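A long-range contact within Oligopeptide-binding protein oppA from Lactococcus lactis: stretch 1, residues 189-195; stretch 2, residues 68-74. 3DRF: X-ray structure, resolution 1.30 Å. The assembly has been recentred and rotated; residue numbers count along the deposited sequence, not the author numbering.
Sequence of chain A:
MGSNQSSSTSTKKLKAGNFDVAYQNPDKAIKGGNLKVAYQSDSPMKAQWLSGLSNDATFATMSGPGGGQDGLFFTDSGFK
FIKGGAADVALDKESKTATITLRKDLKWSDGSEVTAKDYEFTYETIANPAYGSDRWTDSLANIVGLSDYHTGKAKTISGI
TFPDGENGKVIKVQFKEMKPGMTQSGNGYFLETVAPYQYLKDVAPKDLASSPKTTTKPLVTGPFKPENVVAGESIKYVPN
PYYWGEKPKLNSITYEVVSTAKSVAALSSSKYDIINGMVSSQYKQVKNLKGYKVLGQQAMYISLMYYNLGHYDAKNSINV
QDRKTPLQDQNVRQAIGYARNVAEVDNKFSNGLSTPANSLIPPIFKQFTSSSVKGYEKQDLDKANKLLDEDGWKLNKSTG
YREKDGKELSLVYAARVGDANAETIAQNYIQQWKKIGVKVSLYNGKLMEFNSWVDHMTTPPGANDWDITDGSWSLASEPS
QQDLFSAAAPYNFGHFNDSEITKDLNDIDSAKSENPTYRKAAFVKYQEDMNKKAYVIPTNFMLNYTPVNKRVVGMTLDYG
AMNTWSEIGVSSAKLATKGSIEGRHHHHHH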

# COMPACT_ATOMS: atom_id res chain seq x y z
N TYR A 189 13.64 3.28 4.04
CA TYR A 189 14.89 4.10 4.03
C TYR A 189 15.94 3.59 3.03
O TYR A 189 16.75 4.34 2.60
CB TYR A 189 15.45 4.24 5.46
CG TYR A 189 14.55 5.13 6.32
CD1 TYR A 189 14.60 6.49 6.19
CD2 TYR A 189 13.61 4.59 7.21
CE1 TYR A 189 13.78 7.34 6.95
CE2 TYR A 189 12.76 5.42 7.97
CZ TYR A 189 12.86 6.80 7.82
OH TYR A 189 12.06 7.68 8.53
N PHE A 190 15.89 2.32 2.69
CA PHE A 190 16.61 1.78 1.51
C PHE A 190 15.64 0.83 0.83
O PHE A 190 14.80 0.24 1.43
CB PHE A 190 17.97 1.16 1.84
CG PHE A 190 17.92 -0.05 2.76
CD1 PHE A 190 17.78 -1.35 2.25
CD2 PHE A 190 18.04 0.12 4.16
CE1 PHE A 190 17.76 -2.45 3.13
CE2 PHE A 190 18.01 -0.97 5.00
CZ PHE A 190 17.90 -2.24 4.52
N LEU A 191 15.78 0.77 -0.47
CA LEU A 191 14.86 -0.01 -1.33
C LEU A 191 15.35 -1.45 -1.46
O LEU A 191 16.46 -1.77 -1.15
CB LEU A 191 14.70 0.69 -2.73
CG LEU A 191 14.19 2.16 -2.66
CD1 LEU A 191 14.17 2.84 -4.05
CD2 LEU A 191 12.76 2.22 -1.96
N GLU A 192 14.46 -2.29 -1.99
CA GLU A 192 14.68 -3.74 -1.91
C GLU A 192 14.45 -4.47 -3.20
O GLU A 192 14.31 -5.65 -3.19
CB GLU A 192 13.76 -4.35 -0.79
CG GLU A 192 13.89 -3.65 0.59
CD GLU A 192 13.05 -4.29 1.67
OE1 GLU A 192 12.84 -5.50 1.67
OE2 GLU A 192 12.63 -3.56 2.52
N THR A 193 14.40 -3.74 -4.31
CA THR A 193 14.19 -4.34 -5.64
C THR A 193 15.26 -3.86 -6.62
O THR A 193 15.91 -2.90 -6.38
CB THR A 193 12.77 -3.96 -6.20
OG1 THR A 193 12.68 -2.53 -6.34
CG2 THR A 193 11.65 -4.42 -5.24
N VAL A 194 15.39 -4.62 -7.70
CA VAL A 194 16.23 -4.28 -8.86
C VAL A 194 15.37 -4.04 -10.12
O VAL A 194 14.31 -4.50 -10.24
CB VAL A 194 17.27 -5.44 -9.16
CG1 VAL A 194 18.42 -5.39 -8.15
CG2 VAL A 194 16.61 -6.84 -9.17
N ALA A 195 15.93 -3.25 -11.00
CA ALA A 195 15.33 -2.96 -12.33
C ALA A 195 16.38 -3.25 -13.39
O ALA A 195 17.54 -2.95 -13.17
CB ALA A 195 14.89 -1.46 -12.39
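Stretch 2 (68-74) GQDGLFF

Residues 68-74 cross residues 189-195 without regular helix or strand on either part; the end-to-end directions of the touching segments lie 124° apart, and a single beta bridge pairs Gly71 with Thr193. The contact buries 390 Å², both sides summed. Stretch 2 begins with three residues of positive phi, Gly68 (64/44), Gln69 (62/41) and Asp70 (62/47), a left-handed turn that brings the chain up to Thr193. Gly68 itself makes no contact. Gln69 meets stretch 1 through its backbone, its O lying 3.2 Å from Thr193 CG2, while the end of its side chain leads away. Asp70 O faces the backbone beyond Glu192: it accepts a weak hydrogen bond from Val194 N (3.3 Å) and a CA-H...O contact from Thr193 CA (3.1 Å). The Asp70 side chain, chi1 m, packs its CB 3.9 Å from Val194 CG2, and water 1 links its OD2 (2.7 Å) to Val194 O (2.8 Å). At Gly71 the backbone changes to an extended conformation (-63/143), and its CA lies 3.4 Å from Glu192 O in a second CA-H...O contact. Leu72 N donates to the same Glu192 O at 2.8 Å, so the two backbone hydrogen bonds flank the Thr193-Gly71 pair. The CA-to-CB bond of Leu72 (chi1 m, chi2 t) points toward stretch 1, and its CD2 lies 4.0 Å from Val194 CG1 in an apolar contact. Phe73, whose CA-to-CB bond also points toward stretch 1, with chi1 m, covers the preceding part of that stretch: its CD2 lies 3.8 Å from Glu192 CB, and its CE2 is 4.1 Å from both Leu191 O and Phe190 CE1, approaching the Phe190 ring at its edge. Water 2 accepts from Phe73 N (3.1 Å) and donates to Glu192 OE1 (2.9 Å), tying backbone to carboxylate beside the ring. By Phe74 the chain has left stretch 1, its side chain out of reach.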

# COMPACT_ATOMS: atom_id res chain seq x y z
N GLY A 68 7.82 -10.97 -7.25
CA GLY A 68 7.18 -9.87 -6.50
C GLY A 68 7.75 -8.48 -6.82
O GLY A 68 8.06 -7.73 -5.96
N GLN A 69 7.92 -8.25 -8.10
CA GLN A 69 8.61 -7.03 -8.66
C GLN A 69 10.08 -6.97 -8.20
O GLN A 69 10.61 -5.96 -7.90
CB GLN A 69 7.78 -5.76 -8.35
CG GLN A 69 6.39 -5.85 -8.96
CD GLN A 69 5.41 -4.81 -8.39
OE1 GLN A 69 4.71 -4.17 -9.11
NE2 GLN A 69 5.44 -4.66 -7.10
N ASP A 70 10.68 -8.15 -8.23
CA ASP A 70 12.12 -8.37 -8.08
C ASP A 70 12.70 -7.91 -6.73
O ASP A 70 13.70 -7.28 -6.62
CB ASP A 70 12.86 -7.82 -9.33
CG ASP A 70 12.39 -8.53 -10.59
OD1 ASP A 70 12.23 -9.75 -10.50
OD2 ASP A 70 12.19 -7.87 -11.57
N GLY A 71 11.98 -8.33 -5.72
CA GLY A 71 12.44 -8.22 -4.35
C GLY A 71 13.70 -9.02 -4.10
O GLY A 71 13.89 -10.10 -4.66
N LEU A 72 14.59 -8.48 -3.27
CA LEU A 72 15.93 -9.05 -3.06
C LEU A 72 16.16 -9.88 -1.79
O LEU A 72 16.97 -10.72 -1.79
CB LEU A 72 16.98 -7.90 -3.05
CG LEU A 72 17.23 -7.23 -4.39
CD1 LEU A 72 18.16 -6.08 -4.16
CD2 LEU A 72 17.83 -8.27 -5.44
N PHE A 73 15.46 -9.51 -0.72
CA PHE A 73 15.86 -10.01 0.63
C PHE A 73 14.87 -11.01 1.22
O PHE A 73 13.69 -10.87 1.11
CB PHE A 73 16.01 -8.83 1.58
CG PHE A 73 16.95 -7.75 1.07
CD1 PHE A 73 18.27 -8.03 0.83
CD2 PHE A 73 16.48 -6.46 0.85
CE1 PHE A 73 19.16 -7.06 0.33
CE2 PHE A 73 17.35 -5.46 0.33
CZ PHE A 73 18.70 -5.77 0.06
N PHE A 74 15.40 -11.98 1.92
CA PHE A 74 14.59 -12.88 2.72
C PHE A 74 14.47 -12.28 4.12
O PHE A 74 15.28 -11.49 4.52
CB PHE A 74 15.26 -14.27 2.82
CG PHE A 74 15.05 -15.19 1.59
CD1 PHE A 74 14.38 -14.77 0.49
CD2 PHE A 74 15.55 -16.49 1.60
CE1 PHE A 74 14.18 -15.62 -0.61
CE2 PHE A 74 15.36 -17.34 0.48
CZ PHE A 74 14.70 -16.87 -0.58
O HOH W 1 12.17 -5.18 -11.89
O HOH W 2 13.04 -7.72 -0.13